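Local coordinates for protein PA4485 (Pseudomonas aeruginosa, PDB 4AVR) that probably acts as an RlpA-family lytic transglycosylase, cleaving peptidoglycan glycan strands with a strong preference for naked ones that lack stem peptides, at residues T3-Y9 against G66-S72; T30-L36 against R56-P62; N49-V55 against A75-G80. Residues are numbered along the deposited sequence.

Interaction 1. Residues T3-Y9 against G66-S72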
loop_
_atom_site.group_PDB
_atom_site.type_symbol
_atom_site.label_atom_id
_atom_site.label_comp_id
_atom_site.label_asym_id
_atom_site.label_seq_id
_atom_site.Cartn_x
_atom_site.Cartn_y
_atom_site.Cartn_z
ATOM N N THR A 3 7.302 -17.562 -10.255
ATOM C CA THR A 3 7.406 -17.328 -8.822
ATOM C C THR A 3 8.098 -16.011 -8.573
ATOM O O THR A 3 9.042 -15.653 -9.280
ATOM C CB THR A 3 8.260 -18.453 -8.160
ATOM O OG1 THR A 3 7.707 -19.744 -8.424
ATOM C CG2 THR A 3 8.443 -18.273 -6.681
ATOM N N GLY A 4 7.664 -15.303 -7.532
ATOM C CA GLY A 4 8.361 -14.121 -7.073
ATOM C C GLY A 4 7.638 -13.555 -5.871
ATOM O O GLY A 4 6.702 -14.172 -5.352
ATOM N N GLU A 5 8.061 -12.376 -5.432
ATOM C CA GLU A 5 7.401 -11.703 -4.326
ATOM C C GLU A 5 6.135 -11.010 -4.806
ATOM O O GLU A 5 6.136 -10.378 -5.870
ATOM C CB GLU A 5 8.350 -10.690 -3.672
ATOM C CG GLU A 5 7.778 -9.899 -2.504
ATOM C CD GLU A 5 8.731 -8.808 -2.024
ATOM O OE1 GLU A 5 8.862 -7.763 -2.694
ATOM O OE2 GLU A 5 9.343 -8.999 -0.961
ATOM N N ALA A 6 5.076 -11.094 -4.016
ATOM C CA ALA A 6 3.861 -10.283 -4.196
ATOM C C ALA A 6 3.837 -9.193 -3.142
ATOM O O ALA A 6 4.251 -9.394 -2.001
ATOM C CB ALA A 6 2.593 -11.118 -4.062
ATOM N N SER A 7 3.288 -8.047 -3.537
ATOM C CA SER A 7 2.986 -6.939 -2.638
ATOM C C SER A 7 1.527 -6.556 -2.816
ATOM O O SER A 7 0.851 -7.102 -3.680
ATOM C CB SER A 7 3.851 -5.727 -2.988
ATOM O OG SER A 7 3.332 -5.081 -4.137
ATOM N N TYR A 8 1.065 -5.576 -2.033
ATOM C CA TYR A 8 -0.252 -4.999 -2.277
ATOM C C TYR A 8 -0.206 -3.484 -2.264
ATOM O O TYR A 8 0.639 -2.854 -1.621
ATOM C CB TYR A 8 -1.333 -5.557 -1.353
ATOM C CG TYR A 8 -1.282 -5.215 0.117
ATOM C CD1 TYR A 8 -1.932 -4.099 0.620
ATOM C CD2 TYR A 8 -0.665 -6.075 1.020
ATOM C CE1 TYR A 8 -1.961 -3.841 1.993
ATOM C CE2 TYR A 8 -0.690 -5.857 2.379
ATOM C CZ TYR A 8 -1.328 -4.733 2.856
ATOM O OH TYR A 8 -1.378 -4.501 4.217
ATOM N N TYR A 9 -1.117 -2.902 -3.031
ATOM C CA TYR A 9 -1.221 -1.452 -3.152
ATOM C C TYR A 9 -1.669 -0.799 -1.844
ATOM O O TYR A 9 -2.558 -1.283 -1.159
ATOM C CB TYR A 9 -2.285 -1.082 -4.167
ATOM C CG TYR A 9 -2.000 -1.286 -5.642
ATOM C CD1 TYR A 9 -1.963 -2.553 -6.196
ATOM C CD2 TYR A 9 -1.853 -0.202 -6.501
ATOM C CE1 TYR A 9 -1.781 -2.736 -7.553
ATOM C CE2 TYR A 9 -1.685 -0.381 -7.861
ATOM C CZ TYR A 9 -1.648 -1.653 -8.383
ATOM O OH TYR A 9 -1.497 -1.856 -9.736
ATOM N N GLY A 66 12.804 -8.957 -8.308
ATOM C CA GLY A 66 12.347 -9.964 -7.374
ATOM C C GLY A 66 10.870 -9.904 -7.045
ATOM O O GLY A 66 10.337 -10.859 -6.485
ATOM N N ARG A 67 10.224 -8.784 -7.376
ATOM C CA ARG A 67 8.786 -8.612 -7.158
ATOM C C ARG A 67 8.086 -8.914 -8.481
ATOM O O ARG A 67 8.391 -8.300 -9.497
ATOM C CB ARG A 67 8.482 -7.190 -6.633
ATOM C CG ARG A 67 7.049 -6.988 -6.104
ATOM C CD ARG A 67 6.903 -5.721 -5.268
ATOM N NE ARG A 67 7.850 -5.685 -4.160
ATOM C CZ ARG A 67 8.412 -4.579 -3.670
ATOM N NH1 ARG A 67 8.150 -3.381 -4.197
ATOM N NH2 ARG A 67 9.297 -4.691 -2.679
ATOM N N ILE A 68 7.144 -9.866 -8.465
ATOM C CA ILE A 68 6.487 -10.338 -9.677
ATOM C C ILE A 68 5.085 -9.774 -9.879
ATOM O O ILE A 68 4.644 -9.662 -11.018
ATOM C CB ILE A 68 6.472 -11.895 -9.699
ATOM C CG1 ILE A 68 6.165 -12.427 -11.101
ATOM C CG2 ILE A 68 5.536 -12.495 -8.660
ATOM C CD1 ILE A 68 6.402 -13.920 -11.229
ATOM N N ILE A 69 4.380 -9.434 -8.805
ATOM C CA ILE A 69 2.993 -8.990 -8.933
ATOM C C ILE A 69 2.640 -8.106 -7.755
ATOM O O ILE A 69 3.117 -8.329 -6.652
ATOM C CB ILE A 69 2.051 -10.215 -9.058
ATOM C CG1 ILE A 69 0.663 -9.846 -9.584
ATOM C CG2 ILE A 69 1.989 -11.027 -7.767
ATOM C CD1 ILE A 69 -0.123 -11.039 -10.090
ATOM N N ASP A 70 1.824 -7.081 -8.004
ATOM C CA ASP A 70 1.258 -6.241 -6.955
ATOM C C ASP A 70 -0.251 -6.380 -7.020
ATOM O O ASP A 70 -0.821 -6.172 -8.083
ATOM C CB ASP A 70 1.625 -4.765 -7.166
ATOM C CG ASP A 70 3.135 -4.515 -7.255
ATOM O OD1 ASP A 70 3.939 -5.262 -6.652
ATOM O OD2 ASP A 70 3.520 -3.554 -7.946
ATOM N N VAL A 71 -0.898 -6.726 -5.906
ATOM C CA VAL A 71 -2.328 -7.035 -5.920
ATOM C C VAL A 71 -3.136 -5.991 -5.145
ATOM O O VAL A 71 -2.609 -5.249 -4.319
ATOM C CB VAL A 71 -2.603 -8.463 -5.370
ATOM C CG1 VAL A 71 -1.787 -9.497 -6.138
ATOM C CG2 VAL A 71 -2.336 -8.545 -3.874
ATOM N N SER A 72 -4.434 -5.961 -5.415
ATOM C CA SER A 72 -5.337 -5.083 -4.685
ATOM C C SER A 72 -5.454 -5.486 -3.217
ATOM O O SER A 72 -5.130 -6.608 -2.828
ATOM C CB SER A 72 -6.716 -5.129 -5.302
ATOM O OG SER A 72 -7.277 -6.423 -5.093
#
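Strands 3-8 and 67-71 run parallel as neighbours in the closed sheet of the double-psi beta-barrel to which the RlpA family belongs. Bonds from Glu5 N to Gly66 O (2.9 Å) and from Ile68 N to Glu5 O (2.8 Å) start the pairing. A beta bulge then follows: Glu5 pairs with Arg67 but Ala6 with Ile69. The extra residue, Ile68, has a psi of -28° and turns its CB toward the first strand, where Gly4 leaves it room; a CB on Gly4 would come within 2.8 Å of Ile68 CB.

The two faces differ in chemistry. On one, Ala6 CB meets Ile69 CG2 (3.8 Å) and Tyr8 CB meets Val71 CG2 (4.0 Å). The p rotamer of Tyr8 carries its ring away from Val71, and its hydroxyl bonds to Ile82 O. The other face is polar. Glu5, extended through chi1 and chi2, forms a salt bridge with Arg67, whose chi3 (m) bends the guanidinium so that NE lies 2.7 Å from Glu5 OE1. Asp70 forms a salt bridge through OD2 with Arg12 of the second subunit, so this face borders the dimer contact. Beyond the strand, the m rotamer of Tyr9 brings its ring edge to Asp70 O, and its hydroxyl bonds to Asp59. Ser7, in the p rotamer, donates from OG to Asp70 OD1 at 2.6 Å.

Interaction 2. Residues T30-L36 against R56-P62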
loop_
_atom_site.group_PDB
_atom_site.type_symbol
_atom_site.label_atom_id
_atom_site.label_comp_id
_atom_site.label_asym_id
_atom_site.label_seq_id
_atom_site.Cartn_x
_atom_site.Cartn_y
_atom_site.Cartn_z
ATOM N N THR A 30 -7.764 -7.078 -8.752
ATOM C CA THR A 30 -6.885 -6.633 -9.821
ATOM C C THR A 30 -5.436 -6.703 -9.373
ATOM O O THR A 30 -5.126 -6.808 -8.172
ATOM C CB THR A 30 -7.232 -5.202 -10.290
ATOM O OG1 THR A 30 -7.252 -4.318 -9.164
ATOM C CG2 THR A 30 -8.599 -5.177 -10.954
ATOM N N ALA A 31 -4.540 -6.631 -10.357
ATOM C CA ALA A 31 -3.119 -6.697 -10.099
ATOM C C ALA A 31 -2.296 -6.060 -11.209
ATOM O O ALA A 31 -2.745 -5.881 -12.341
ATOM C CB ALA A 31 -2.679 -8.146 -9.894
ATOM N N ALA A 32 -1.059 -5.744 -10.849
ATOM C CA ALA A 32 -0.025 -5.259 -11.750
ATOM C C ALA A 32 0.950 -6.359 -12.101
ATOM O O ALA A 32 1.373 -7.110 -11.224
ATOM C CB ALA A 32 0.745 -4.119 -11.105
ATOM N N HIS A 33 1.347 -6.411 -13.370
ATOM C CA HIS A 33 2.352 -7.342 -13.862
ATOM C C HIS A 33 3.103 -6.648 -14.971
ATOM O O HIS A 33 2.543 -5.798 -15.663
ATOM C CB HIS A 33 1.671 -8.613 -14.360
ATOM C CG HIS A 33 2.627 -9.717 -14.739
ATOM N ND1 HIS A 33 3.129 -9.858 -15.994
ATOM C CD2 HIS A 33 3.165 -10.732 -13.975
ATOM C CE1 HIS A 33 3.937 -10.927 -16.014
ATOM N NE2 HIS A 33 3.965 -11.461 -14.786
ATOM N N ARG A 34 4.369 -6.984 -15.170
ATOM C CA ARG A 34 5.178 -6.235 -16.144
ATOM C C ARG A 34 4.779 -6.438 -17.592
ATOM O O ARG A 34 4.962 -5.540 -18.407
ATOM C CB ARG A 34 6.648 -6.580 -15.996
ATOM C CG ARG A 34 7.303 -5.965 -14.774
ATOM C CD ARG A 34 8.704 -6.499 -14.643
ATOM N NE ARG A 34 9.362 -6.062 -13.418
ATOM C CZ ARG A 34 9.170 -6.605 -12.221
ATOM N NH1 ARG A 34 8.317 -7.622 -12.088
ATOM N NH2 ARG A 34 9.827 -6.142 -11.162
ATOM N N THR A 35 4.278 -7.621 -17.924
ATOM C CA THR A 35 4.105 -7.979 -19.341
ATOM C C THR A 35 2.772 -8.608 -19.739
ATOM O O THR A 35 2.423 -8.549 -20.921
ATOM C CB THR A 35 5.228 -8.928 -19.817
ATOM O OG1 THR A 35 5.204 -10.132 -19.035
ATOM C CG2 THR A 35 6.589 -8.256 -19.722
ATOM N N LEU A 36 2.030 -9.211 -18.817
ATOM C CA LEU A 36 0.788 -9.874 -19.221
ATOM C C LEU A 36 -0.196 -8.855 -19.801
ATOM O O LEU A 36 -0.272 -7.712 -19.336
ATOM C CB LEU A 36 0.139 -10.607 -18.041
ATOM C CG LEU A 36 0.758 -11.958 -17.734
ATOM C CD1 LEU A 36 0.346 -12.416 -16.333
ATOM C CD2 LEU A 36 0.400 -13.002 -18.788
ATOM N N ARG A 56 -7.167 -10.112 -12.045
ATOM C CA ARG A 56 -7.174 -9.624 -13.420
ATOM C C ARG A 56 -6.114 -8.532 -13.541
ATOM O O ARG A 56 -6.081 -7.603 -12.726
ATOM C CB ARG A 56 -8.581 -9.042 -13.673
ATOM C CG ARG A 56 -8.829 -8.362 -14.993
ATOM C CD ARG A 56 -10.294 -7.950 -15.087
ATOM N NE ARG A 56 -10.742 -6.981 -14.065
ATOM C CZ ARG A 56 -10.623 -5.663 -14.184
ATOM N NH1 ARG A 56 -10.066 -5.121 -15.262
ATOM N NH2 ARG A 56 -11.080 -4.871 -13.229
ATOM N N ILE A 57 -5.251 -8.604 -14.557
ATOM C CA ILE A 57 -4.173 -7.635 -14.733
ATOM C C ILE A 57 -4.737 -6.318 -15.290
ATOM O O ILE A 57 -5.397 -6.308 -16.333
ATOM C CB ILE A 57 -3.058 -8.171 -15.665
ATOM C CG1 ILE A 57 -2.505 -9.503 -15.114
ATOM C CG2 ILE A 57 -1.973 -7.118 -15.872
ATOM C CD1 ILE A 57 -2.026 -9.452 -13.667
ATOM N N ASN A 58 -4.467 -5.221 -14.602
ATOM C CA ASN A 58 -4.892 -3.899 -15.078
ATOM C C ASN A 58 -3.841 -2.813 -14.884
ATOM O O ASN A 58 -4.162 -1.643 -15.016
ATOM C CB ASN A 58 -6.250 -3.483 -14.475
ATOM C CG ASN A 58 -6.122 -2.996 -13.057
ATOM O OD1 ASN A 58 -5.089 -3.188 -12.422
ATOM N ND2 ASN A 58 -7.175 -2.342 -12.550
ATOM N N ASP A 59 -2.594 -3.179 -14.598
ATOM C CA ASP A 59 -1.579 -2.172 -14.320
ATOM C C ASP A 59 -0.192 -2.727 -14.602
ATOM O O ASP A 59 -0.015 -3.940 -14.743
ATOM C CB ASP A 59 -1.688 -1.700 -12.859
ATOM C CG ASP A 59 -1.142 -0.294 -12.615
ATOM O OD1 ASP A 59 -0.701 0.396 -13.557
ATOM O OD2 ASP A 59 -1.176 0.132 -11.438
ATOM N N ARG A 60 0.766 -1.809 -14.679
ATOM C CA ARG A 60 2.172 -2.110 -14.820
ATOM C C ARG A 60 2.890 -1.851 -13.504
ATOM O O ARG A 60 2.273 -1.578 -12.480
ATOM C CB ARG A 60 2.763 -1.316 -16.007
ATOM C CG ARG A 60 2.120 -1.667 -17.343
ATOM C CD ARG A 60 2.371 -3.114 -17.716
ATOM N NE ARG A 60 1.663 -3.497 -18.931
ATOM C CZ ARG A 60 1.130 -4.705 -19.139
ATOM N NH1 ARG A 60 1.226 -5.659 -18.217
ATOM N NH2 ARG A 60 0.471 -4.973 -20.265
ATOM N N GLY A 61 4.208 -1.985 -13.547
ATOM C CA GLY A 61 4.960 -2.456 -12.389
ATOM C C GLY A 61 4.776 -3.970 -12.282
ATOM O O GLY A 61 4.104 -4.579 -13.095
ATOM N N PRO A 62 5.345 -4.599 -11.240
ATOM C CA PRO A 62 6.081 -3.994 -10.142
ATOM C C PRO A 62 7.388 -3.305 -10.490
ATOM O O PRO A 62 7.925 -3.442 -11.602
ATOM C CB PRO A 62 6.391 -5.178 -9.227
ATOM C CG PRO A 62 5.375 -6.198 -9.559
ATOM C CD PRO A 62 5.034 -6.016 -10.981
HETATM O O HOH W 1 -8.307 -1.653 -9.659
#
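This contact is a short parallel strand pairing inside the double-psi beta-barrel that runs on into two loops held together by Arg60. Strands 30-32 and 56-59 cross at -55°, with their axes 4.5 Å apart at closest approach, and strand 30-32 has 67-71 as its other neighbour. Arg56 O accepts from Ala31 N (3.0 Å), and Ala31 O from Asn58 N (2.9 Å). Farther along, His33 N donates to Asp59 O at 3.1 Å.

Toward the apolar face Ala31 CB lies 4.0 Å from Ile57 CD1, and Leu36 CB lies 4.1 Å from Ile57 CG1. On the face of Thr30 and Asp59, Thr30 OG1 shares a water with Asn58 ND2, itself bonded to Glu22, while Asp59 reaches Tyr9 OH through OD2. Gly61, at a phi of 77°, and the cis peptide before Pro62 turn the chain so that Gly61 O lies 3.0 Å from His33 C. The 33-36 turn is fastened twice: His33 ND1 accepts from the backbone N of Thr35 and of Leu36, and Arg60 NH1 donates to His33 O at 2.9 Å. Leu36 O accepts from Arg60 NH1 at 2.8 Å and from Arg60 NH2 at 3.0 Å.

Interaction 3. Residues N49-V55 against A75-G80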
loop_
_atom_site.group_PDB
_atom_site.type_symbol
_atom_site.label_atom_id
_atom_site.label_comp_id
_atom_site.label_asym_id
_atom_site.label_seq_id
_atom_site.Cartn_x
_atom_site.Cartn_y
_atom_site.Cartn_z
ATOM N N ASN A 49 1.081 -19.799 3.023
ATOM C CA ASN A 49 -0.134 -20.387 3.608
ATOM C C ASN A 49 -0.966 -21.225 2.644
ATOM O O ASN A 49 -1.961 -21.799 3.054
ATOM C CB ASN A 49 -0.987 -19.291 4.214
ATOM C CG ASN A 49 -1.410 -18.247 3.165
ATOM O OD1 ASN A 49 -1.444 -18.497 1.999
ATOM N ND2 ASN A 49 -1.719 -17.039 3.678
ATOM N N ARG A 50 -0.556 -21.292 1.387
ATOM C CA ARG A 50 -1.258 -22.055 0.342
ATOM C C ARG A 50 -2.636 -21.527 -0.044
ATOM O O ARG A 50 -3.372 -22.167 -0.815
ATOM C CB ARG A 50 -1.379 -23.555 0.703
ATOM C CG ARG A 50 -0.121 -24.293 1.055
ATOM C CD ARG A 50 0.731 -24.322 -0.143
ATOM N NE ARG A 50 0.296 -25.299 -1.143
ATOM C CZ ARG A 50 1.043 -25.577 -2.201
ATOM N NH1 ARG A 50 2.275 -25.018 -2.319
ATOM N NH2 ARG A 50 0.582 -26.407 -3.115
ATOM N N ARG A 51 -2.962 -20.314 0.408
ATOM C CA ARG A 51 -4.190 -19.662 -0.038
ATOM C C ARG A 51 -4.022 -19.146 -1.453
ATOM O O ARG A 51 -2.927 -18.749 -1.847
ATOM C CB ARG A 51 -4.552 -18.524 0.890
ATOM C CG ARG A 51 -4.838 -19.029 2.298
ATOM C CD ARG A 51 -5.314 -17.948 3.234
ATOM N NE ARG A 51 -6.635 -17.494 2.870
ATOM C CZ ARG A 51 -7.271 -16.504 3.480
ATOM N NH1 ARG A 51 -6.692 -15.860 4.485
ATOM N NH2 ARG A 51 -8.478 -16.149 3.072
ATOM N N SER A 52 -5.101 -19.151 -2.222
ATOM C CA SER A 52 -5.046 -18.703 -3.607
ATOM C C SER A 52 -6.239 -17.845 -3.969
ATOM O O SER A 52 -7.323 -17.965 -3.396
ATOM C CB SER A 52 -4.945 -19.882 -4.569
ATOM O OG SER A 52 -6.124 -20.636 -4.615
ATOM N N VAL A 53 -5.998 -16.947 -4.921
ATOM C CA VAL A 53 -7.032 -16.094 -5.512
ATOM C C VAL A 53 -6.781 -15.986 -7.006
ATOM O O VAL A 53 -5.699 -16.323 -7.483
ATOM C CB VAL A 53 -7.048 -14.671 -4.913
ATOM C CG1 VAL A 53 -7.288 -14.708 -3.408
ATOM C CG2 VAL A 53 -5.784 -13.918 -5.240
ATOM N N VAL A 54 -7.784 -15.498 -7.735
ATOM C CA VAL A 54 -7.625 -15.147 -9.147
ATOM C C VAL A 54 -7.770 -13.636 -9.278
ATOM O O VAL A 54 -8.735 -13.043 -8.773
ATOM C CB VAL A 54 -8.646 -15.879 -10.025
ATOM C CG1 VAL A 54 -8.516 -15.432 -11.473
ATOM C CG2 VAL A 54 -8.441 -17.383 -9.922
ATOM N N VAL A 55 -6.786 -13.023 -9.922
ATOM C CA VAL A 55 -6.802 -11.585 -10.191
ATOM C C VAL A 55 -6.764 -11.330 -11.687
ATOM O O VAL A 55 -6.410 -12.202 -12.482
ATOM C CB VAL A 55 -5.624 -10.860 -9.506
ATOM C CG1 VAL A 55 -5.746 -10.928 -7.984
ATOM C CG2 VAL A 55 -4.282 -11.404 -9.996
ATOM N N ALA A 75 -7.587 -8.594 -2.866
ATOM C CA ALA A 75 -6.833 -9.798 -3.220
ATOM C C ALA A 75 -5.866 -10.181 -2.098
ATOM O O ALA A 75 -5.690 -11.368 -1.799
ATOM C CB ALA A 75 -6.092 -9.597 -4.533
ATOM N N ALA A 76 -5.226 -9.190 -1.491
ATOM C CA ALA A 76 -4.315 -9.444 -0.378
ATOM C C ALA A 76 -5.030 -10.089 0.800
ATOM O O ALA A 76 -4.486 -10.973 1.466
ATOM C CB ALA A 76 -3.632 -8.178 0.052
ATOM N N GLU A 77 -6.265 -9.666 1.057
ATOM C CA GLU A 77 -7.091 -10.325 2.081
ATOM C C GLU A 77 -7.319 -11.795 1.746
ATOM O O GLU A 77 -7.168 -12.664 2.605
ATOM C CB GLU A 77 -8.435 -9.602 2.245
ATOM C CG GLU A 77 -8.280 -8.218 2.850
ATOM C CD GLU A 77 -9.516 -7.360 2.822
ATOM O OE1 GLU A 77 -10.384 -7.498 1.946
ATOM O OE2 GLU A 77 -9.556 -6.391 3.610
ATOM N N GLY A 78 -7.674 -12.079 0.495
ATOM C CA GLY A 78 -7.888 -13.462 0.067
ATOM C C GLY A 78 -6.623 -14.311 0.162
ATOM O O GLY A 78 -6.703 -15.507 0.390
ATOM N N LEU A 79 -5.468 -13.668 -0.005
ATOM C CA LEU A 79 -4.169 -14.343 0.092
ATOM C C LEU A 79 -3.643 -14.433 1.520
ATOM O O LEU A 79 -2.620 -15.069 1.755
ATOM C CB LEU A 79 -3.159 -13.633 -0.802
ATOM C CG LEU A 79 -3.380 -13.812 -2.300
ATOM C CD1 LEU A 79 -2.603 -12.761 -3.081
ATOM C CD2 LEU A 79 -2.983 -15.207 -2.748
ATOM N N GLY A 80 -4.321 -13.809 2.476
ATOM C CA GLY A 80 -3.851 -13.790 3.855
ATOM C C GLY A 80 -2.537 -13.066 4.060
ATOM O O GLY A 80 -1.744 -13.441 4.924
HETATM O O HOH W 2 -1.766 -16.126 6.869
HETATM O O HOH W 3 -8.366 -17.410 -0.802
#
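Val53 wedges its isopropyl group against the last turn of helix 73-79, with CG2 3.8 Å from Leu79 CG and CG1 3.7 Å from Gly78 C. That close seat depends on Gly78 being bare, since a CB there would lie 2.6 Å from Val53 CG1. Two residues on, Val55 CG1 meets Ala75 CB at 3.7 Å, so the same side of the strand touches the helix one turn earlier. The segment axes run nearly antiparallel, at 159°, and approach to 7.5 Å.

Toward the surface the contact becomes polar. Asn49 OD1 accepts from Arg51 N at 2.9 Å, closing an Asx turn, while Asn49 ND2 donates to Leu79 O at 2.9 Å. The helix ends there in a Schellman motif: Gly80, at a phi of 64°, donates from N to Glu77 O (3.1 Å). Arg51 lays one face of its guanidinium over the Leu79-Gly80 peptide without a well-formed hydrogen bond. Water 3 donates to both Ser52 O (2.9 Å) and Gly78 O (2.8 Å), bridging strand and helix.

The contact thus joins helix 73-79, from Ala75 to its C-terminal cap, to strand 52-59 of the double-psi beta-barrel and the turn that leads into it. Asn46 ND2 adds a second bond to Leu79 O, strand 41-46 pairs with Val53 and Val55, and the helix itself follows directly on strand 67-71.

Interactions 1 and 2 are both parallel strand pairings in one closed sheet, joined because strands 67-71 and 30-32 are neighbours; a probable hydrogen bond between Arg67 O and Arg34 NH1, at 2.7 Å, also ties them together. Interaction 1 is the most buried, its centre about 5 Å from that of the chain, and with interaction 2 it borders the second subunit through charged and polar groups. Interaction 3 shares strand 52-59 with interaction 2 but lies across the chain's centre from it, and relies on valine-to-helix packing with polar ends nearer solvent. Ala31, Val55 and Ile69 bring apolar side chains of all three together.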